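Local coordinates for Glyco_hydro_cc domain-containing protein (Pseudomonas viridiflava, PDB 6UAV), which probably hydrolyses internal beta-1,3-glucosidic linkages of beta-1,3-glucans, as an endo-glucanase of glycoside hydrolase family 128, at residues 22-35 with 44-57. Sequence-based numbering, arbitrary orientation.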
ATOM      1  N   SER A  22       1.363   2.498  17.659  1.00 17.90           N
ATOM      2  CA  SER A  22       2.722   3.007  17.374  1.00 18.02           C
ATOM      3  C   SER A  22       3.791   2.176  18.058  1.00 18.52           C
ATOM      4  O   SER A  22       4.942   2.324  17.673  1.00 18.90           O
ATOM      5  CB  SER A  22       2.813   4.454  17.762  1.00 19.72           C
ATOM      6  OG  SER A  22       2.688   4.551  19.145  1.00 21.36           O
ATOM      7  N   THR A  23       3.423   1.261  18.951  1.00 18.64           N
ATOM      8  CA  THR A  23       4.409   0.332  19.569  1.00 19.59           C
ATOM      9  C   THR A  23       5.036  -0.587  18.522  1.00 18.54           C
ATOM     10  O   THR A  23       6.206  -0.945  18.695  1.00 19.26           O
ATOM     11  CB  THR A  23       3.792  -0.449  20.727  1.00 21.91           C
ATOM     12  OG1 THR A  23       2.769  -1.249  20.136  1.00 22.65           O
ATOM     13  CG2 THR A  23       3.307   0.511  21.796  1.00 23.18           C
ATOM     14  N   GLY A  24       4.304  -0.970  17.495  1.00 16.70           N
ATOM     15  CA  GLY A  24       4.825  -1.867  16.434  1.00 17.28           C
ATOM     16  C   GLY A  24       4.703  -1.327  15.004  1.00 17.07           C
ATOM     17  O   GLY A  24       5.216  -1.989  14.104  1.00 18.76           O
ATOM     18  N   MET A  25       3.972  -0.250  14.750  1.00 16.31           N
ATOM     19  CA  MET A  25       3.651   0.237  13.394  1.00 16.53           C
ATOM     20  C   MET A  25       4.558   1.427  13.095  1.00 15.05           C
ATOM     21  O   MET A  25       4.535   2.366  13.934  1.00 15.03           O
ATOM     22  CB  MET A  25       2.198   0.723  13.330  1.00 18.00           C
ATOM     23  CG  MET A  25       1.819   1.262  11.985  1.00 18.96           C
ATOM     24  SD  MET A  25       0.189   2.140  11.863  1.00 19.83           S
ATOM     25  CE  MET A  25       0.599   3.725  12.587  1.00 20.48           C
ATOM     26  N   SER A  26       5.268   1.427  11.965  1.00 13.61           N
ATOM     27  CA  SER A  26       6.132   2.543  11.523  1.00 13.74           C
ATOM     28  C   SER A  26       5.370   3.515  10.630  1.00 12.75           C
ATOM     29  O   SER A  26       5.742   4.692  10.626  1.00 12.83           O
ATOM     30  CB  SER A  26       7.342   1.986  10.888  1.00 14.96           C
ATOM     31  OG  SER A  26       8.174   1.545  11.938  1.00 17.61           O
ATOM     32  N   TRP A  27       4.341   3.083   9.886  1.00 12.26           N
ATOM     33  CA  TRP A  27       3.752   4.024   8.911  1.00 11.58           C
ATOM     34  C   TRP A  27       2.314   3.663   8.588  1.00 11.37           C
ATOM     35  O   TRP A  27       1.868   2.548   8.884  1.00 11.11           O
ATOM     36  CB  TRP A  27       4.610   4.055   7.634  1.00 11.86           C
ATOM     37  CG  TRP A  27       4.513   2.798   6.824  1.00 11.64           C
ATOM     38  CD1 TRP A  27       5.069   1.581   7.122  1.00 11.79           C
ATOM     39  CD2 TRP A  27       3.706   2.581   5.652  1.00 11.10           C
ATOM     40  NE1 TRP A  27       4.706   0.638   6.196  1.00 11.93           N
ATOM     41  CE2 TRP A  27       3.876   1.232   5.274  1.00 11.58           C
ATOM     42  CE3 TRP A  27       2.895   3.400   4.880  1.00 11.38           C
ATOM     43  CZ2 TRP A  27       3.301   0.732   4.113  1.00 11.40           C
ATOM     44  CZ3 TRP A  27       2.336   2.894   3.740  1.00 11.23           C
ATOM     45  CH2 TRP A  27       2.497   1.573   3.380  1.00 11.18           C
ATOM     46  N   TRP A  28       1.632   4.596   7.989  1.00 10.95           N
ATOM     47  CA  TRP A  28       0.285   4.322   7.455  1.00 10.77           C
ATOM     48  C   TRP A  28       0.034   5.154   6.223  1.00 11.18           C
ATOM     49  O   TRP A  28       0.778   6.086   5.936  1.00 11.46           O
ATOM     50  CB  TRP A  28      -0.811   4.581   8.503  1.00 11.12           C
ATOM     51  CG  TRP A  28      -1.323   5.996   8.643  1.00 11.29           C
ATOM     52  CD1 TRP A  28      -2.496   6.462   8.130  1.00 11.29           C
ATOM     53  CD2 TRP A  28      -0.732   7.110   9.317  1.00 11.02           C
ATOM     54  NE1 TRP A  28      -2.707   7.761   8.477  1.00 11.28           N
ATOM     55  CE2 TRP A  28      -1.639   8.191   9.220  1.00 11.79           C
ATOM     56  CE3 TRP A  28       0.463   7.286  10.036  1.00 11.61           C
ATOM     57  CZ2 TRP A  28      -1.382   9.439   9.782  1.00 12.02           C
ATOM     58  CZ3 TRP A  28       0.678   8.515  10.620  1.00 11.86           C
ATOM     59  CH2 TRP A  28      -0.196   9.580  10.450  1.00 11.90           C
ATOM     60  N   TYR A  29      -1.073   4.858   5.547  1.00 10.86           N
ATOM     61  CA  TYR A  29      -1.509   5.719   4.443  1.00 10.69           C
ATOM     62  C   TYR A  29      -3.007   5.560   4.379  1.00 10.54           C
ATOM     63  O   TYR A  29      -3.517   4.650   5.026  1.00 10.89           O
ATOM     64  CB  TYR A  29      -0.782   5.349   3.141  1.00 10.61           C
ATOM     65  CG  TYR A  29      -1.336   4.116   2.482  1.00 10.52           C
ATOM     66  CD1 TYR A  29      -1.069   2.838   2.974  1.00 11.20           C
ATOM     67  CD2 TYR A  29      -2.129   4.234   1.367  1.00 10.81           C
ATOM     68  CE1 TYR A  29      -1.574   1.715   2.345  1.00 10.78           C
ATOM     69  CE2 TYR A  29      -2.642   3.130   0.742  1.00 10.15           C
ATOM     70  CZ  TYR A  29      -2.380   1.856   1.242  1.00 10.96           C
ATOM     71  OH  TYR A  29      -2.875   0.760   0.604  1.00 10.78           O
ATOM     72  N   ASN A  30      -3.654   6.430   3.636  1.00 10.73           N
ATOM     73  CA  ASN A  30      -5.133   6.521   3.646  1.00 11.17           C
ATOM     74  C   ASN A  30      -5.665   6.699   2.233  1.00 11.17           C
ATOM     75  O   ASN A  30      -6.789   7.162   2.122  1.00 11.47           O
ATOM     76  CB  ASN A  30      -5.636   7.637   4.564  1.00 11.47           C
ATOM     77  CG  ASN A  30      -5.287   9.013   4.037  1.00 11.87           C
ATOM     78  OD1 ASN A  30      -4.610   9.117   3.000  1.00 12.17           O
ATOM     79  ND2 ASN A  30      -5.784  10.037   4.718  1.00 12.72           N
ATOM     80  N   TRP A  31      -4.942   6.236   1.227  1.00 11.48           N
ATOM     81  CA  TRP A  31      -5.361   6.300  -0.190  1.00 11.82           C
ATOM     82  C   TRP A  31      -5.537   7.758  -0.656  1.00 12.42           C
ATOM     83  O   TRP A  31      -6.171   7.961  -1.657  1.00 13.74           O
ATOM     84  CB  TRP A  31      -6.628   5.486  -0.457  1.00 12.01           C
ATOM     85  CG  TRP A  31      -6.441   4.048  -0.113  1.00 10.96           C
ATOM     86  CD1 TRP A  31      -5.945   3.063  -0.912  1.00 11.19           C
ATOM     87  CD2 TRP A  31      -6.797   3.398   1.126  1.00 11.57           C
ATOM     88  NE1 TRP A  31      -5.938   1.864  -0.263  1.00 10.62           N
ATOM     89  CE2 TRP A  31      -6.436   2.031   0.998  1.00 10.90           C
ATOM     90  CE3 TRP A  31      -7.386   3.843   2.313  1.00 11.78           C
ATOM     91  CZ2 TRP A  31      -6.670   1.104   2.038  1.00 11.68           C
ATOM     92  CZ3 TRP A  31      -7.640   2.926   3.318  1.00 12.36           C
ATOM     93  CH2 TRP A  31      -7.251   1.601   3.180  1.00 11.96           C
ATOM     94  N   SER A  32      -4.985   8.740   0.046  1.00 12.59           N
ATOM     95  CA  SER A  32      -5.275  10.161  -0.271  1.00 13.76           C
ATOM     96  C   SER A  32      -4.019  10.968  -0.088  1.00 13.31           C
ATOM     97  O   SER A  32      -3.025  10.483   0.479  1.00 11.98           O
ATOM     98  CB  SER A  32      -6.399  10.696   0.586  1.00 15.06           C
ATOM     99  OG  SER A  32      -5.839  11.254   1.721  1.00 16.37           O
ATOM    100  N   PRO A  33      -3.982  12.213  -0.615  1.00 13.92           N
ATOM    101  CA  PRO A  33      -2.724  12.955  -0.534  1.00 14.40           C
ATOM    102  C   PRO A  33      -2.344  13.533   0.834  1.00 15.31           C
ATOM    103  O   PRO A  33      -1.223  14.002   1.001  1.00 16.56           O
ATOM    104  CB  PRO A  33      -2.954  14.108  -1.505  1.00 15.43           C
ATOM    105  CG  PRO A  33      -4.176  13.780  -2.286  1.00 15.47           C
ATOM    106  CD  PRO A  33      -5.027  12.866  -1.413  1.00 14.56           C
ATOM    107  N   LYS A  34      -3.258  13.538   1.811  1.00 14.76           N
ATOM    108  CA  LYS A  34      -2.989  14.095   3.165  1.00 15.54           C
ATOM    109  C   LYS A  34      -3.642  13.233   4.222  1.00 14.79           C
ATOM    110  O   LYS A  34      -4.668  12.579   3.955  1.00 13.30           O
ATOM    111  CB  LYS A  34      -3.552  15.501   3.244  1.00 17.22           C
ATOM    112  CG  LYS A  34      -2.687  16.543   2.550  1.00 19.30           C
ATOM    113  CD  LYS A  34      -3.406  17.804   2.321  1.00 21.52           C
ATOM    114  CE  LYS A  34      -2.576  18.849   1.570  1.00 22.86           C
ATOM    115  NZ  LYS A  34      -3.486  19.727   0.811  1.00 25.40           N
ATOM    116  N   PRO A  35      -3.122  13.279   5.454  1.00 14.52           N
ATOM    117  CA  PRO A  35      -3.747  12.559   6.546  1.00 14.27           C
ATOM    118  C   PRO A  35      -5.131  13.120   6.864  1.00 14.88           C
ATOM    119  O   PRO A  35      -5.518  14.249   6.451  1.00 14.69           O
ATOM    120  CB  PRO A  35      -2.837  12.781   7.746  1.00 15.10           C
ATOM    121  CG  PRO A  35      -1.577  13.334   7.197  1.00 15.93           C
ATOM    122  CD  PRO A  35      -1.926  14.013   5.890  1.00 14.80           C
ATOM    123  N   TYR A  44       2.530  13.926  15.039  1.00 15.19           N
ATOM    124  CA  TYR A  44       2.448  12.451  15.097  1.00 15.71           C
ATOM    125  C   TYR A  44       3.830  11.852  14.905  1.00 15.91           C
ATOM    126  O   TYR A  44       4.125  10.813  15.520  1.00 15.58           O
ATOM    127  CB  TYR A  44       1.358  11.937  14.170  1.00 16.30           C
ATOM    128  CG  TYR A  44       1.468  12.321  12.729  1.00 16.79           C
ATOM    129  CD1 TYR A  44       2.378  11.687  11.912  1.00 17.36           C
ATOM    130  CD2 TYR A  44       0.683  13.322  12.171  1.00 18.23           C
ATOM    131  CE1 TYR A  44       2.551  12.054  10.591  1.00 18.66           C
ATOM    132  CE2 TYR A  44       0.799  13.667  10.833  1.00 18.26           C
ATOM    133  CZ  TYR A  44       1.763  13.056  10.057  1.00 19.25           C
ATOM    134  OH  TYR A  44       1.993  13.327   8.733  1.00 21.31           O
ATOM    135  N   ALA A  45       4.662  12.411  14.044  1.00 16.55           N
ATOM    136  CA  ALA A  45       5.970  11.815  13.733  1.00 17.52           C
ATOM    137  C   ALA A  45       6.844  11.922  14.959  1.00 17.79           C
ATOM    138  O   ALA A  45       7.423  10.916  15.337  1.00 18.83           O
ATOM    139  CB  ALA A  45       6.633  12.482  12.526  1.00 17.91           C
ATOM    140  N   GLY A  46       6.880  13.078  15.598  1.00 17.72           N
ATOM    141  CA  GLY A  46       7.710  13.311  16.784  1.00 18.22           C
ATOM    142  C   GLY A  46       7.232  12.544  17.989  1.00 18.13           C
ATOM    143  O   GLY A  46       8.079  12.109  18.743  1.00 19.50           O
ATOM    144  N   GLN A  47       5.941  12.434  18.231  1.00 17.71           N
ATOM    145  CA  GLN A  47       5.423  11.829  19.499  1.00 18.04           C
ATOM    146  C   GLN A  47       5.296  10.305  19.371  1.00 17.36           C
ATOM    147  O   GLN A  47       5.581   9.644  20.325  1.00 18.18           O
ATOM    148  CB  GLN A  47       4.047  12.392  19.872  1.00 18.34           C
ATOM    149  CG  GLN A  47       3.467  11.773  21.162  1.00 19.02           C
ATOM    150  CD  GLN A  47       4.331  11.920  22.384  1.00 19.93           C
ATOM    151  OE1 GLN A  47       5.225  12.783  22.489  1.00 20.87           O
ATOM    152  NE2 GLN A  47       4.092  11.020  23.352  1.00 21.31           N
ATOM    153  N   TYR A  48       4.789   9.779  18.254  1.00 16.27           N
ATOM    154  CA  TYR A  48       4.464   8.345  18.086  1.00 15.76           C
ATOM    155  C   TYR A  48       5.537   7.656  17.229  1.00 16.62           C
ATOM    156  O   TYR A  48       5.486   6.419  17.096  1.00 15.95           O
ATOM    157  CB  TYR A  48       3.092   8.209  17.418  1.00 14.64           C
ATOM    158  CG  TYR A  48       1.989   8.886  18.178  1.00 14.72           C
ATOM    159  CD1 TYR A  48       1.376   8.290  19.260  1.00 15.21           C
ATOM    160  CD2 TYR A  48       1.479  10.089  17.773  1.00 14.61           C
ATOM    161  CE1 TYR A  48       0.358   8.926  19.963  1.00 15.18           C
ATOM    162  CE2 TYR A  48       0.491  10.759  18.457  1.00 14.88           C
ATOM    163  CZ  TYR A  48      -0.133  10.154  19.518  1.00 15.23           C
ATOM    164  OH  TYR A  48      -1.136  10.835  20.138  1.00 16.12           O
ATOM    165  N   ASN A  49       6.467   8.403  16.626  1.00 17.40           N
ATOM    166  CA  ASN A  49       7.467   7.799  15.705  1.00 19.07           C
ATOM    167  C   ASN A  49       6.737   6.996  14.628  1.00 17.72           C
ATOM    168  O   ASN A  49       7.072   5.836  14.329  1.00 17.47           O
ATOM    169  CB  ASN A  49       8.503   7.009  16.491  1.00 22.45           C
ATOM    170  CG  ASN A  49       9.650   6.585  15.599  1.00 25.86           C
ATOM    171  OD1 ASN A  49       9.925   7.232  14.568  1.00 29.60           O
ATOM    172  ND2 ASN A  49      10.329   5.525  16.017  1.00 27.82           N
ATOM    173  N   VAL A  50       5.736   7.601  14.007  1.00 17.51           N
ATOM    174  CA  VAL A  50       5.033   7.044  12.818  1.00 16.69           C
ATOM    175  C   VAL A  50       5.142   8.069  11.698  1.00 18.15           C
ATOM    176  O   VAL A  50       5.309   9.293  11.963  1.00 19.10           O
ATOM    177  CB  VAL A  50       3.575   6.630  13.126  1.00 17.01           C
ATOM    178  CG1 VAL A  50       3.520   5.560  14.201  1.00 17.08           C
ATOM    179  CG2 VAL A  50       2.758   7.829  13.557  1.00 17.98           C
ATOM    180  N   ASP A  51       5.170   7.579  10.462  1.00 16.15           N
ATOM    181  CA  ASP A  51       5.118   8.490   9.290  1.00 16.67           C
ATOM    182  C   ASP A  51       3.888   8.177   8.453  1.00 15.04           C
ATOM    183  O   ASP A  51       3.449   7.051   8.397  1.00 14.17           O
ATOM    184  CB  ASP A  51       6.423   8.521   8.509  1.00 19.08           C
ATOM    185  CG  ASP A  51       6.806   7.240   7.826  1.00 21.82           C
ATOM    186  OD1 ASP A  51       7.320   6.348   8.542  1.00 23.85           O
ATOM    187  OD2 ASP A  51       6.587   7.143   6.579  1.00 22.78           O
ATOM    188  N   PHE A  52       3.327   9.202   7.837  1.00 13.62           N
ATOM    189  CA  PHE A  52       2.208   9.074   6.861  1.00 12.87           C
ATOM    190  C   PHE A  52       2.797   9.158   5.450  1.00 12.52           C
ATOM    191  O   PHE A  52       3.656  10.026   5.193  1.00 12.74           O
ATOM    192  CB  PHE A  52       1.220  10.225   7.024  1.00 12.65           C
ATOM    193  CG  PHE A  52       0.186  10.351   5.935  1.00 12.64           C
ATOM    194  CD1 PHE A  52      -0.900   9.494   5.897  1.00 12.27           C
ATOM    195  CD2 PHE A  52       0.339  11.290   4.912  1.00 12.71           C
ATOM    196  CE1 PHE A  52      -1.847   9.617   4.885  1.00 12.60           C
ATOM    197  CE2 PHE A  52      -0.611  11.374   3.907  1.00 12.58           C
ATOM    198  CZ  PHE A  52      -1.687  10.520   3.878  1.00 12.53           C
ATOM    199  N   VAL A  53       2.321   8.346   4.525  1.00 11.90           N
ATOM    200  CA  VAL A  53       2.796   8.328   3.106  1.00 11.59           C
ATOM    201  C   VAL A  53       1.630   8.718   2.240  1.00 11.74           C
ATOM    202  O   VAL A  53       0.588   8.086   2.272  1.00 11.58           O
ATOM    203  CB  VAL A  53       3.365   6.967   2.673  1.00 11.29           C
ATOM    204  CG1 VAL A  53       3.800   6.959   1.189  1.00 11.84           C
ATOM    205  CG2 VAL A  53       4.511   6.563   3.576  1.00 11.56           C
ATOM    206  N   PRO A  54       1.737   9.861   1.542  1.00 11.92           N
ATOM    207  CA  PRO A  54       0.630  10.324   0.719  1.00 12.26           C
ATOM    208  C   PRO A  54       0.429   9.427  -0.508  1.00 11.73           C
ATOM    209  O   PRO A  54       1.375   8.815  -0.979  1.00 11.43           O
ATOM    210  CB  PRO A  54       1.032  11.673   0.176  1.00 12.55           C
ATOM    211  CG  PRO A  54       2.446  11.858   0.563  1.00 13.57           C
ATOM    212  CD  PRO A  54       2.900  10.753   1.505  1.00 12.82           C
ATOM    213  N   MET A  55      -0.765   9.517  -1.112  1.00 11.50           N
ATOM    214  CA  MET A  55      -1.075   8.725  -2.299  1.00 11.51           C
ATOM    215  C   MET A  55      -1.894   9.537  -3.302  1.00 12.64           C
ATOM    216  O   MET A  55      -2.787  10.276  -2.926  1.00 13.45           O
ATOM    217  CB  MET A  55      -1.885   7.487  -1.942  1.00 11.37           C
ATOM    218  CG  MET A  55      -2.252   6.660  -3.178  1.00 11.39           C
ATOM    219  SD  MET A  55      -2.802   4.997  -2.744  1.00 12.60           S
ATOM    220  CE  MET A  55      -2.316   4.149  -4.238  1.00 11.87           C
ATOM    221  N   VAL A  56      -1.487   9.403  -4.560  1.00 12.26           N
ATOM    222  CA  VAL A  56      -2.257   9.867  -5.735  1.00 12.02           C
ATOM    223  C   VAL A  56      -3.069   8.688  -6.180  1.00 12.16           C
ATOM    224  O   VAL A  56      -2.477   7.694  -6.692  1.00 11.50           O
ATOM    225  CB  VAL A  56      -1.301  10.358  -6.840  1.00 12.26           C
ATOM    226  CG1 VAL A  56      -2.087  10.714  -8.080  1.00 12.96           C
ATOM    227  CG2 VAL A  56      -0.513  11.539  -6.358  1.00 12.95           C
ATOM    228  N   TRP A  57      -4.364   8.768  -6.015  1.00 12.73           N
ATOM    229  CA  TRP A  57      -5.237   7.595  -6.225  1.00 13.78           C
ATOM    230  C   TRP A  57      -5.408   7.323  -7.715  1.00 14.40           C
ATOM    231  O   TRP A  57      -5.294   6.132  -8.128  1.00 13.78           O
ATOM    232  CB  TRP A  57      -6.566   7.800  -5.492  1.00 15.34           C
ATOM    233  CG  TRP A  57      -7.322   6.522  -5.234  1.00 15.79           C
ATOM    234  CD1 TRP A  57      -7.201   5.622  -4.216  1.00 15.18           C
ATOM    235  CD2 TRP A  57      -8.472   6.132  -5.976  1.00 16.38           C
ATOM    236  NE1 TRP A  57      -8.153   4.647  -4.318  1.00 17.04           N
ATOM    237  CE2 TRP A  57      -8.970   4.961  -5.382  1.00 16.55           C
ATOM    238  CE3 TRP A  57      -9.119   6.686  -7.094  1.00 17.28           C
ATOM    239  CZ2 TRP A  57     -10.041   4.270  -5.922  1.00 16.61           C
ATOM    240  CZ3 TRP A  57     -10.221   6.023  -7.585  1.00 18.37           C
ATOM    241  CH2 TRP A  57     -10.701   4.851  -6.984  1.00 18.27           C
TER
HETATM  242  O   HOH W   1      -2.062   8.049   1.664  1.00 11.29           O
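Trp28 and Phe52 pair where strand 27-29 runs parallel to strand 51-56, the second and third strands of the TIM barrel, joined by helix 44-48 in a beta-alpha-beta crossover. Three backbone bonds zip the strands: Asp51 N to Ser26 O, Trp28 N to Asp51 O and Val53 N to Trp28 O. Beyond them Met55 N reaches Ser32 O at 2.9 Å, unlike the regular three in coming from well above the carbonyl plane. Where the chains diverge, a water accepts from Asn30 N and lies 2.7 Å from Val53 O and 2.9 Å from Ser32 O, bridging the gap.

On the outer, helix-facing side, Phe52 CB sits over the six-membered ring of Trp28, while the Phe52 ring, its CG anti to the backbone N (chi1 169°), turns an edge to the indole's five-membered ring. The far edge of the indole meets Tyr44 of the helix T-shaped, planes at 73°, with Trp28 CH2 3.6 Å from Tyr44 CD1. Pro35 CG lies over a face of Phe52, and Asn30 OD1 sits in plane at its edge, 3.4 Å from Phe52 CZ. That amide is held by Ser32 OG, Lys34 O and Asp11.

On the barrel-interior side Trp27 CE3 packs on Val53 CG2, and Asp51 is salt-bridged to Arg222. Beyond the strand pairing, Met55 SD makes oblique Met-aromatic contacts with Tyr29, 4.0 Å from its CE2, and with Trp31, whose NE1 bonds Glu184.

Parallel strand bonding thus fixes the register, the aromatic cluster packs both strands against helix 44-48, and a water and the Asn30 amide offer the backbone polar partners where strand pairing gives out.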